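Local coordinates for glycerate dehydrogenase related protein (Thermoplasma acidophilum, PDB 3GVX), which probably acts as an NAD(P)-dependent reductase of 2-oxoacids such as glyoxylate or hydroxypyruvate, as a member of the D-isomer specific 2-hydroxyacid dehydrogenase family, at residues 83-88 / 255-260; 232-237 / 251-256; 177-182 / 203-208. All coordinates share one frame; numbering follows the deposited sequence.

Interaction 1: 83-88 / 255-260; sequences ISVAEH and HVAGGM. With K (potassium ion), chain D.
A potassium site at the subunit interface brings His-88 and Ser-84, on helix 79-97, up against Val-256 and Ala-257 in the loop that follows strand 250-252. The ion is bound by His-88 ND1 at 2.7 Å, by Val-256 O at 3.0 Å and, more loosely, by Ala-257 O; a water and Thr-117 OG1 of the second subunit complete the set. The imidazole therefore meets the loop in two ways, through its nitrogen by way of the metal and through one face by direct packing. Ala-257 CA sits over that face, 4.0 Å from the ring centroid and 28° off the normal, in a CH-pi contact. His-88 CG is anti to the backbone N (chi1 -169°), which sets the start of the ring beside Ala-257, while at its other end CE1 reaches Val-256 CG2. NE2 is bonded to Ser-253 OG, and this second hold restricts rotation of the ring. Residues 256-259 form a type I beta turn, closed by Gly-259 N bonding to Val-256 O, and the turn presents the carbonyl of Ala-257 to the helix. There Ser-84 OG donates to Ala-257 O at 2.8 Å, in the plane of the carbonyl, so the same oxygen serves both metal and hydroxyl. An alanine at Ser-84 would probably leave Ala-257 O without its hydroxyl donor and the turn less firmly fixed beside the ion. Beside Ser-84 on the helix, Val-85 CG2 packs on Gly-258 CA at 3.7 Å, and Gly-259 completes the turn at a positive phi (96°).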
loop_
_atom_site.group_PDB
_atom_site.type_symbol
_atom_site.label_atom_id
_atom_site.label_comp_id
_atom_site.label_asym_id
_atom_site.label_seq_id
_atom_site.Cartn_x
_atom_site.Cartn_y
_atom_site.Cartn_z
ATOM N N ILE B 83 -5.544 11.627 1.015
ATOM C CA ILE B 83 -5.658 10.217 1.384
ATOM C C ILE B 83 -5.867 9.409 0.108
ATOM O O ILE B 83 -5.168 8.433 -0.165
ATOM C CB ILE B 83 -6.865 9.981 2.323
ATOM C CG1 ILE B 83 -6.503 10.440 3.733
ATOM C CG2 ILE B 83 -7.329 8.521 2.244
ATOM C CD1 ILE B 83 -7.652 10.421 4.707
ATOM N N SER B 84 -6.845 9.846 -0.674
ATOM C CA SER B 84 -7.190 9.209 -1.931
ATOM C C SER B 84 -6.029 9.230 -2.895
ATOM O O SER B 84 -5.740 8.230 -3.518
ATOM C CB SER B 84 -8.389 9.908 -2.554
ATOM O OG SER B 84 -8.774 9.290 -3.760
ATOM N N VAL B 85 -5.360 10.369 -3.021
ATOM C CA VAL B 85 -4.239 10.467 -3.950
ATOM C C VAL B 85 -3.045 9.591 -3.557
ATOM O O VAL B 85 -2.405 8.992 -4.423
ATOM C CB VAL B 85 -3.753 11.942 -4.136
ATOM C CG1 VAL B 85 -2.520 11.970 -5.032
ATOM C CG2 VAL B 85 -4.869 12.792 -4.732
ATOM N N ALA B 86 -2.746 9.516 -2.261
ATOM C CA ALA B 86 -1.641 8.694 -1.794
ATOM C C ALA B 86 -1.933 7.222 -2.097
ATOM O O ALA B 86 -1.037 6.478 -2.488
ATOM C CB ALA B 86 -1.411 8.901 -0.301
ATOM N N GLU B 87 -3.193 6.823 -1.927
ATOM C CA GLU B 87 -3.610 5.445 -2.207
ATOM C C GLU B 87 -3.491 5.119 -3.684
ATOM O O GLU B 87 -3.129 4.009 -4.057
ATOM C CB GLU B 87 -5.051 5.197 -1.775
ATOM C CG GLU B 87 -5.269 4.957 -0.304
ATOM C CD GLU B 87 -6.715 4.564 -0.005
ATOM O OE1 GLU B 87 -7.391 4.046 -0.912
ATOM O OE2 GLU B 87 -7.188 4.763 1.127
ATOM N N HIS B 88 -3.796 6.097 -4.526
ATOM C CA HIS B 88 -3.710 5.875 -5.960
ATOM C C HIS B 88 -2.263 5.774 -6.397
ATOM O O HIS B 88 -1.944 5.040 -7.325
ATOM C CB HIS B 88 -4.378 6.997 -6.754
ATOM C CG HIS B 88 -4.527 6.681 -8.201
ATOM N ND1 HIS B 88 -5.581 5.954 -8.697
ATOM C CD2 HIS B 88 -3.713 6.923 -9.259
ATOM C CE1 HIS B 88 -5.416 5.759 -9.991
ATOM N NE2 HIS B 88 -4.288 6.338 -10.356
ATOM N N HIS B 255 -6.394 11.068 -14.517
ATOM C CA HIS B 255 -6.646 12.084 -13.500
ATOM C C HIS B 255 -7.754 11.658 -12.539
ATOM O O HIS B 255 -8.678 12.429 -12.283
ATOM C CB HIS B 255 -7.071 13.375 -14.205
ATOM C CG HIS B 255 -6.668 14.626 -13.497
ATOM N ND1 HIS B 255 -5.785 15.535 -14.042
ATOM C CD2 HIS B 255 -6.992 15.101 -12.274
ATOM C CE1 HIS B 255 -5.580 16.515 -13.181
ATOM N NE2 HIS B 255 -6.301 16.274 -12.100
ATOM N N VAL B 256 -7.669 10.437 -12.016
ATOM C CA VAL B 256 -8.671 9.921 -11.087
ATOM C C VAL B 256 -8.106 9.672 -9.694
ATOM O O VAL B 256 -8.791 9.142 -8.839
ATOM C CB VAL B 256 -9.263 8.588 -11.589
ATOM C CG1 VAL B 256 -10.118 8.802 -12.851
ATOM C CG2 VAL B 256 -8.123 7.602 -11.846
ATOM N N ALA B 257 -6.856 10.058 -9.467
ATOM C CA ALA B 257 -6.224 9.833 -8.169
ATOM C C ALA B 257 -7.010 10.418 -6.993
ATOM O O ALA B 257 -7.203 9.757 -5.977
ATOM C CB ALA B 257 -4.790 10.378 -8.172
ATOM N N GLY B 258 -7.491 11.649 -7.143
ATOM C CA GLY B 258 -8.245 12.285 -6.071
ATOM C C GLY B 258 -9.746 12.182 -6.235
ATOM O O GLY B 258 -10.506 13.023 -5.756
ATOM N N GLY B 259 -10.172 11.135 -6.920
ATOM C CA GLY B 259 -11.581 10.936 -7.179
ATOM C C GLY B 259 -11.893 11.481 -8.559
ATOM O O GLY B 259 -11.088 11.364 -9.480
HETATM N N MSE B 260 -13.059 12.097 -8.691
HETATM C CA MSE B 260 -13.515 12.671 -9.951
HETATM C C MSE B 260 -14.203 13.983 -9.646
HETATM O O MSE B 260 -14.628 14.217 -8.512
HETATM C CB MSE B 260 -14.544 11.758 -10.607
HETATM C CG MSE B 260 -14.087 10.931 -11.769
HETATM SE SE MSE B 260 -15.250 9.579 -11.855
HETATM C CE MSE B 260 -16.482 10.199 -12.967
HETATM K K K D . -7.730 6.791 -7.292
HETATM O O HOH W 1 -7.401 6.400 -4.773
#

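Interaction 2: 232-237 / 251-256; sequences LSDVWW and ILSPHV. With K (potassium ion), chain D.
Leu-232 and Ser-233 pair in parallel with Ile-251 and Leu-252, Ser-233 N donating to Ile-251 O at 3.1 Å and Ser-253 N to Ser-233 O at 2.9 Å, before both segments leave the sheet as loops. Beyond the strand ends the carboxylate of Asp-234 takes over. Its OD1 accepts two bonds on its two lone pairs: the syn one faces Val-256 N at 2.9 Å, the anti one Ser-253 OG at 2.6 Å. OD2 accepts from Ala-257 N, so the buried carboxylate holds two successive backbone amides and fixes the start of the potassium-binding loop. Ser-253, the second-shell partner of the metal ligand His-88, is thus itself held by Asp-234. On one side of the sheet Leu-232 and Ile-251 lie side by side, pointing the same way, with Leu-232 CD2 3.5 Å from Ile-251 CG1. On the other side Leu-252 CD2 meets the benzo part of the Trp-236 indole, 3.6 Å from CZ3. Val-235 CG1 touches the His-255 ring near ND1 at 3.6 Å, while His-255 NE2 has a weak bond to Arg-210. Ser-233 OG bonds to Val-235 O, two residues on, at 2.8 Å; Asn-207 O is a further partner of this hydroxyl. Strand 250-252 is the outermost strand, within this chain, of the parallel sheet: strand 204-207 flanks strand 230-233, helix 79-97 covers Leu-232 and Ile-251 through His-96, and Asn-104 of the second subunit packs on Ile-251.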
loop_
_atom_site.group_PDB
_atom_site.type_symbol
_atom_site.label_atom_id
_atom_site.label_comp_id
_atom_site.label_asym_id
_atom_site.label_seq_id
_atom_site.Cartn_x
_atom_site.Cartn_y
_atom_site.Cartn_z
ATOM N N LEU B 232 4.923 6.409 -14.260
ATOM C CA LEU B 232 3.545 6.106 -13.923
ATOM C C LEU B 232 2.869 7.424 -13.631
ATOM O O LEU B 232 3.287 8.167 -12.746
ATOM C CB LEU B 232 3.490 5.203 -12.696
ATOM C CG LEU B 232 4.552 4.110 -12.721
ATOM C CD1 LEU B 232 4.460 3.352 -11.413
ATOM C CD2 LEU B 232 4.381 3.186 -13.944
ATOM N N SER B 233 1.817 7.724 -14.371
ATOM C CA SER B 233 1.170 8.995 -14.139
ATOM C C SER B 233 -0.336 8.987 -14.155
ATOM O O SER B 233 -0.985 8.225 -14.872
ATOM C CB SER B 233 1.696 10.022 -15.140
ATOM O OG SER B 233 1.356 11.324 -14.730
ATOM N N ASP B 234 -0.885 9.857 -13.330
ATOM C CA ASP B 234 -2.313 9.999 -13.255
ATOM C C ASP B 234 -2.700 11.254 -14.028
ATOM O O ASP B 234 -3.870 11.588 -14.114
ATOM C CB ASP B 234 -2.761 10.110 -11.805
ATOM C CG ASP B 234 -4.250 10.271 -11.676
ATOM O OD1 ASP B 234 -5.004 9.448 -12.245
ATOM O OD2 ASP B 234 -4.672 11.228 -11.006
ATOM N N VAL B 235 -1.707 11.939 -14.592
ATOM C CA VAL B 235 -1.957 13.160 -15.353
ATOM C C VAL B 235 -1.159 13.212 -16.640
ATOM O O VAL B 235 0.044 12.944 -16.664
ATOM C CB VAL B 235 -1.617 14.414 -14.541
ATOM C CG1 VAL B 235 -2.426 14.439 -13.252
ATOM C CG2 VAL B 235 -0.117 14.471 -14.286
ATOM N N TRP B 236 -1.836 13.561 -17.718
ATOM C CA TRP B 236 -1.182 13.635 -19.005
ATOM C C TRP B 236 -1.263 15.050 -19.560
ATOM O O TRP B 236 -2.089 15.837 -19.114
ATOM C CB TRP B 236 -1.833 12.629 -19.947
ATOM C CG TRP B 236 -0.995 12.354 -21.107
ATOM C CD1 TRP B 236 -1.130 12.894 -22.344
ATOM C CD2 TRP B 236 0.150 11.494 -21.162
ATOM N NE1 TRP B 236 -0.146 12.435 -23.170
ATOM C CE2 TRP B 236 0.659 11.575 -22.474
ATOM C CE3 TRP B 236 0.800 10.674 -20.235
ATOM C CZ2 TRP B 236 1.777 10.862 -22.891
ATOM C CZ3 TRP B 236 1.914 9.968 -20.649
ATOM C CH2 TRP B 236 2.394 10.071 -21.969
ATOM N N TRP B 237 -0.419 15.391 -20.524
ATOM C CA TRP B 237 -0.498 16.733 -21.063
ATOM C C TRP B 237 -1.762 16.888 -21.894
ATOM O O TRP B 237 -2.262 15.931 -22.511
ATOM C CB TRP B 237 0.742 17.075 -21.891
ATOM C CG TRP B 237 2.014 16.903 -21.141
ATOM C CD1 TRP B 237 2.731 17.865 -20.496
ATOM C CD2 TRP B 237 2.717 15.676 -20.942
ATOM N NE1 TRP B 237 3.843 17.314 -19.911
ATOM C CE2 TRP B 237 3.863 15.973 -20.174
ATOM C CE3 TRP B 237 2.500 14.357 -21.354
ATOM C CZ2 TRP B 237 4.778 14.995 -19.784
ATOM C CZ3 TRP B 237 3.407 13.385 -20.970
ATOM C CH2 TRP B 237 4.540 13.711 -20.195
ATOM N N ILE B 251 2.523 3.299 -17.005
ATOM C CA ILE B 251 1.211 2.843 -16.590
ATOM C C ILE B 251 0.537 4.174 -16.342
ATOM O O ILE B 251 1.060 5.035 -15.630
ATOM C CB ILE B 251 1.222 2.036 -15.282
ATOM C CG1 ILE B 251 2.158 0.838 -15.402
ATOM C CG2 ILE B 251 -0.187 1.568 -14.968
ATOM C CD1 ILE B 251 2.130 -0.079 -14.207
ATOM N N LEU B 252 -0.624 4.348 -16.944
ATOM C CA LEU B 252 -1.312 5.619 -16.844
ATOM C C LEU B 252 -2.730 5.531 -16.350
ATOM O O LEU B 252 -3.398 4.505 -16.475
ATOM C CB LEU B 252 -1.335 6.295 -18.219
ATOM C CG LEU B 252 -0.011 6.409 -18.975
ATOM C CD1 LEU B 252 -0.286 6.801 -20.433
ATOM C CD2 LEU B 252 0.898 7.418 -18.279
ATOM N N SER B 253 -3.192 6.634 -15.794
ATOM C CA SER B 253 -4.561 6.723 -15.334
ATOM C C SER B 253 -5.064 8.137 -15.653
ATOM O O SER B 253 -4.306 9.095 -15.626
ATOM C CB SER B 253 -4.678 6.395 -13.839
ATOM O OG SER B 253 -3.883 7.232 -13.033
ATOM N N PRO B 254 -6.358 8.265 -15.969
ATOM C CA PRO B 254 -7.047 9.513 -16.318
ATOM C C PRO B 254 -7.399 10.540 -15.214
ATOM O O PRO B 254 -8.571 10.848 -15.006
ATOM C CB PRO B 254 -8.281 9.008 -17.062
ATOM C CG PRO B 254 -8.578 7.726 -16.352
ATOM C CD PRO B 254 -7.221 7.103 -16.231
ATOM N N HIS B 255 -6.394 11.068 -14.517
ATOM C CA HIS B 255 -6.646 12.084 -13.500
ATOM C C HIS B 255 -7.754 11.658 -12.539
ATOM O O HIS B 255 -8.678 12.429 -12.283
ATOM C CB HIS B 255 -7.071 13.375 -14.205
ATOM C CG HIS B 255 -6.668 14.626 -13.497
ATOM N ND1 HIS B 255 -5.785 15.535 -14.042
ATOM C CD2 HIS B 255 -6.992 15.101 -12.274
ATOM C CE1 HIS B 255 -5.580 16.515 -13.181
ATOM N NE2 HIS B 255 -6.301 16.274 -12.100
ATOM N N VAL B 256 -7.669 10.437 -12.016
ATOM C CA VAL B 256 -8.671 9.921 -11.087
ATOM C C VAL B 256 -8.106 9.672 -9.694
ATOM O O VAL B 256 -8.791 9.142 -8.839
ATOM C CB VAL B 256 -9.263 8.588 -11.589
ATOM C CG1 VAL B 256 -10.118 8.802 -12.851
ATOM C CG2 VAL B 256 -8.123 7.602 -11.846
HETATM K K K D . -7.730 6.791 -7.292
HETATM O O HOH W 1 -7.401 6.400 -4.773
#

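Interaction 3: 177-182 / 203-208; sequences VLIAIP and LTIVNV
Strands 177-179 and 204-207 run parallel, 4.7 Å apart at closest approach and 17° off alignment, and are linked by four backbone hydrogen bonds. Val-177 N donates to Thr-204 O, Val-206 N to Val-177 O, Ile-179 N to Val-206 O at 2.7 Å, and Val-208 N to Ile-179 O. They are neighbours in the Rossmann-type sheet of the probable NAD-binding domain, joined by a beta-alpha-beta crossover through helix 193-196. Leu-178 and Val-206 share one face with helix 79-97, where Ala-89 touches Leu-178. A chi2 of 104° turns Leu-178 CD1 to Val-206 CB, 3.6 Å away. The same methyl meets Val-208 CG2 at 4.0 Å, the two side chains crossing at about a right angle. The opposite face carries Val-177, Ile-179, Ile-205 and Asn-207. Here Ile-179 CD1 packs obliquely on Ile-205 CG2 at 3.8 Å, and Phe-171 of helix 167-172 covers Val-177 and Ile-205. The amide of Asn-207 stands beside Ile-179, its ND2 bonded to Tyr-231 OH and its OD1 accepting from Ala-209 N. Where the strands end, Val-208 CG2 lies 3.3 Å from Ile-179 O.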
loop_
_atom_site.group_PDB
_atom_site.type_symbol
_atom_site.label_atom_id
_atom_site.label_comp_id
_atom_site.label_asym_id
_atom_site.label_seq_id
_atom_site.Cartn_x
_atom_site.Cartn_y
_atom_site.Cartn_z
ATOM N N VAL B 177 10.529 7.936 -7.289
ATOM C CA VAL B 177 10.323 9.352 -7.134
ATOM C C VAL B 177 8.881 9.674 -7.380
ATOM O O VAL B 177 8.300 9.298 -8.401
ATOM C CB VAL B 177 11.165 10.182 -8.104
ATOM C CG1 VAL B 177 10.600 11.612 -8.164
ATOM C CG2 VAL B 177 12.629 10.173 -7.666
ATOM N N LEU B 178 8.295 10.364 -6.419
ATOM C CA LEU B 178 6.921 10.763 -6.550
ATOM C C LEU B 178 6.843 12.271 -6.756
ATOM O O LEU B 178 7.439 13.047 -6.013
ATOM C CB LEU B 178 6.119 10.393 -5.314
ATOM C CG LEU B 178 4.690 10.866 -5.566
ATOM C CD1 LEU B 178 3.788 9.674 -5.906
ATOM C CD2 LEU B 178 4.215 11.655 -4.352
ATOM N N ILE B 179 6.101 12.683 -7.769
ATOM C CA ILE B 179 5.962 14.097 -8.014
ATOM C C ILE B 179 4.621 14.555 -7.490
ATOM O O ILE B 179 3.577 14.132 -7.958
ATOM C CB ILE B 179 6.076 14.436 -9.495
ATOM C CG1 ILE B 179 7.408 13.903 -10.025
ATOM C CG2 ILE B 179 5.959 15.950 -9.677
ATOM C CD1 ILE B 179 7.476 13.794 -11.513
ATOM N N ALA B 180 4.677 15.401 -6.475
ATOM C CA ALA B 180 3.485 15.942 -5.864
ATOM C C ALA B 180 3.778 17.403 -5.513
ATOM O O ALA B 180 3.690 17.811 -4.364
ATOM C CB ALA B 180 3.164 15.155 -4.640
ATOM N N ILE B 181 4.143 18.177 -6.527
ATOM C CA ILE B 181 4.486 19.570 -6.329
ATOM C C ILE B 181 3.576 20.456 -7.179
ATOM O O ILE B 181 3.192 20.088 -8.283
ATOM C CB ILE B 181 5.974 19.801 -6.699
ATOM C CG1 ILE B 181 6.506 21.065 -6.020
ATOM C CG2 ILE B 181 6.125 19.845 -8.219
ATOM C CD1 ILE B 181 8.009 21.115 -5.936
ATOM N N PRO B 182 3.199 21.628 -6.657
ATOM C CA PRO B 182 2.331 22.550 -7.393
ATOM C C PRO B 182 2.997 23.091 -8.660
ATOM O O PRO B 182 4.212 23.291 -8.713
ATOM C CB PRO B 182 2.051 23.650 -6.373
ATOM C CG PRO B 182 2.150 22.921 -5.072
ATOM C CD PRO B 182 3.378 22.090 -5.273
ATOM N N LEU B 203 14.786 3.307 -11.971
ATOM C CA LEU B 203 13.994 4.308 -11.287
ATOM C C LEU B 203 12.567 4.263 -11.786
ATOM O O LEU B 203 12.323 4.055 -12.972
ATOM C CB LEU B 203 14.571 5.700 -11.534
ATOM C CG LEU B 203 13.603 6.809 -11.113
ATOM C CD1 LEU B 203 13.545 6.919 -9.568
ATOM C CD2 LEU B 203 14.041 8.122 -11.755
ATOM N N THR B 204 11.629 4.434 -10.866
ATOM C CA THR B 204 10.216 4.471 -11.193
ATOM C C THR B 204 9.730 5.845 -10.782
ATOM O O THR B 204 9.928 6.289 -9.647
ATOM C CB THR B 204 9.414 3.410 -10.429
ATOM O OG1 THR B 204 9.916 2.112 -10.763
ATOM C CG2 THR B 204 7.934 3.489 -10.802
ATOM N N ILE B 205 9.109 6.527 -11.726
ATOM C CA ILE B 205 8.612 7.850 -11.465
ATOM C C ILE B 205 7.105 7.842 -11.425
ATOM O O ILE B 205 6.445 7.267 -12.288
ATOM C CB ILE B 205 9.110 8.827 -12.520
ATOM C CG1 ILE B 205 10.637 8.736 -12.572
ATOM C CG2 ILE B 205 8.597 10.230 -12.210
ATOM C CD1 ILE B 205 11.344 9.874 -13.249
ATOM N N VAL B 206 6.560 8.466 -10.393
ATOM C CA VAL B 206 5.128 8.533 -10.244
ATOM C C VAL B 206 4.707 9.994 -10.226
ATOM O O VAL B 206 5.201 10.793 -9.427
ATOM C CB VAL B 206 4.682 7.859 -8.937
ATOM C CG1 VAL B 206 3.189 7.612 -8.975
ATOM C CG2 VAL B 206 5.485 6.574 -8.712
ATOM N N ASN B 207 3.784 10.338 -11.110
ATOM C CA ASN B 207 3.314 11.707 -11.193
ATOM C C ASN B 207 1.862 11.867 -10.775
ATOM O O ASN B 207 0.956 11.396 -11.458
ATOM C CB ASN B 207 3.474 12.232 -12.619
ATOM C CG ASN B 207 3.381 13.738 -12.688
ATOM O OD1 ASN B 207 2.789 14.375 -11.814
ATOM N ND2 ASN B 207 3.955 14.317 -13.731
ATOM N N VAL B 208 1.637 12.517 -9.641
ATOM C CA VAL B 208 0.279 12.778 -9.190
ATOM C C VAL B 208 0.083 14.288 -9.014
ATOM O O VAL B 208 -0.780 14.732 -8.267
ATOM C CB VAL B 208 -0.053 12.057 -7.863
ATOM C CG1 VAL B 208 -0.177 10.565 -8.096
ATOM C CG2 VAL B 208 1.002 12.385 -6.809
#

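In the fold
The three contacts lie close together, their centres about 11 to 13 Å apart. Interactions 2 and 3 belong to one parallel sheet: strand 204-207 of interaction 3 is hydrogen-bonded to strand 230-233 of interaction 2. Along the chain, 177-182 and 203-208 close first, then 232-237 meets 251-256. Interaction 1 spans both, returning residues 255-260 to helix 79-97, which also packs on the sheet, Val-85 touching Val-208. Interactions 1 and 2 share His-255 and Val-256 and the potassium ion. Sheet edge, helix and second subunit thus converge at one metal site, tying the probable NAD-binding domain to the dimer interface.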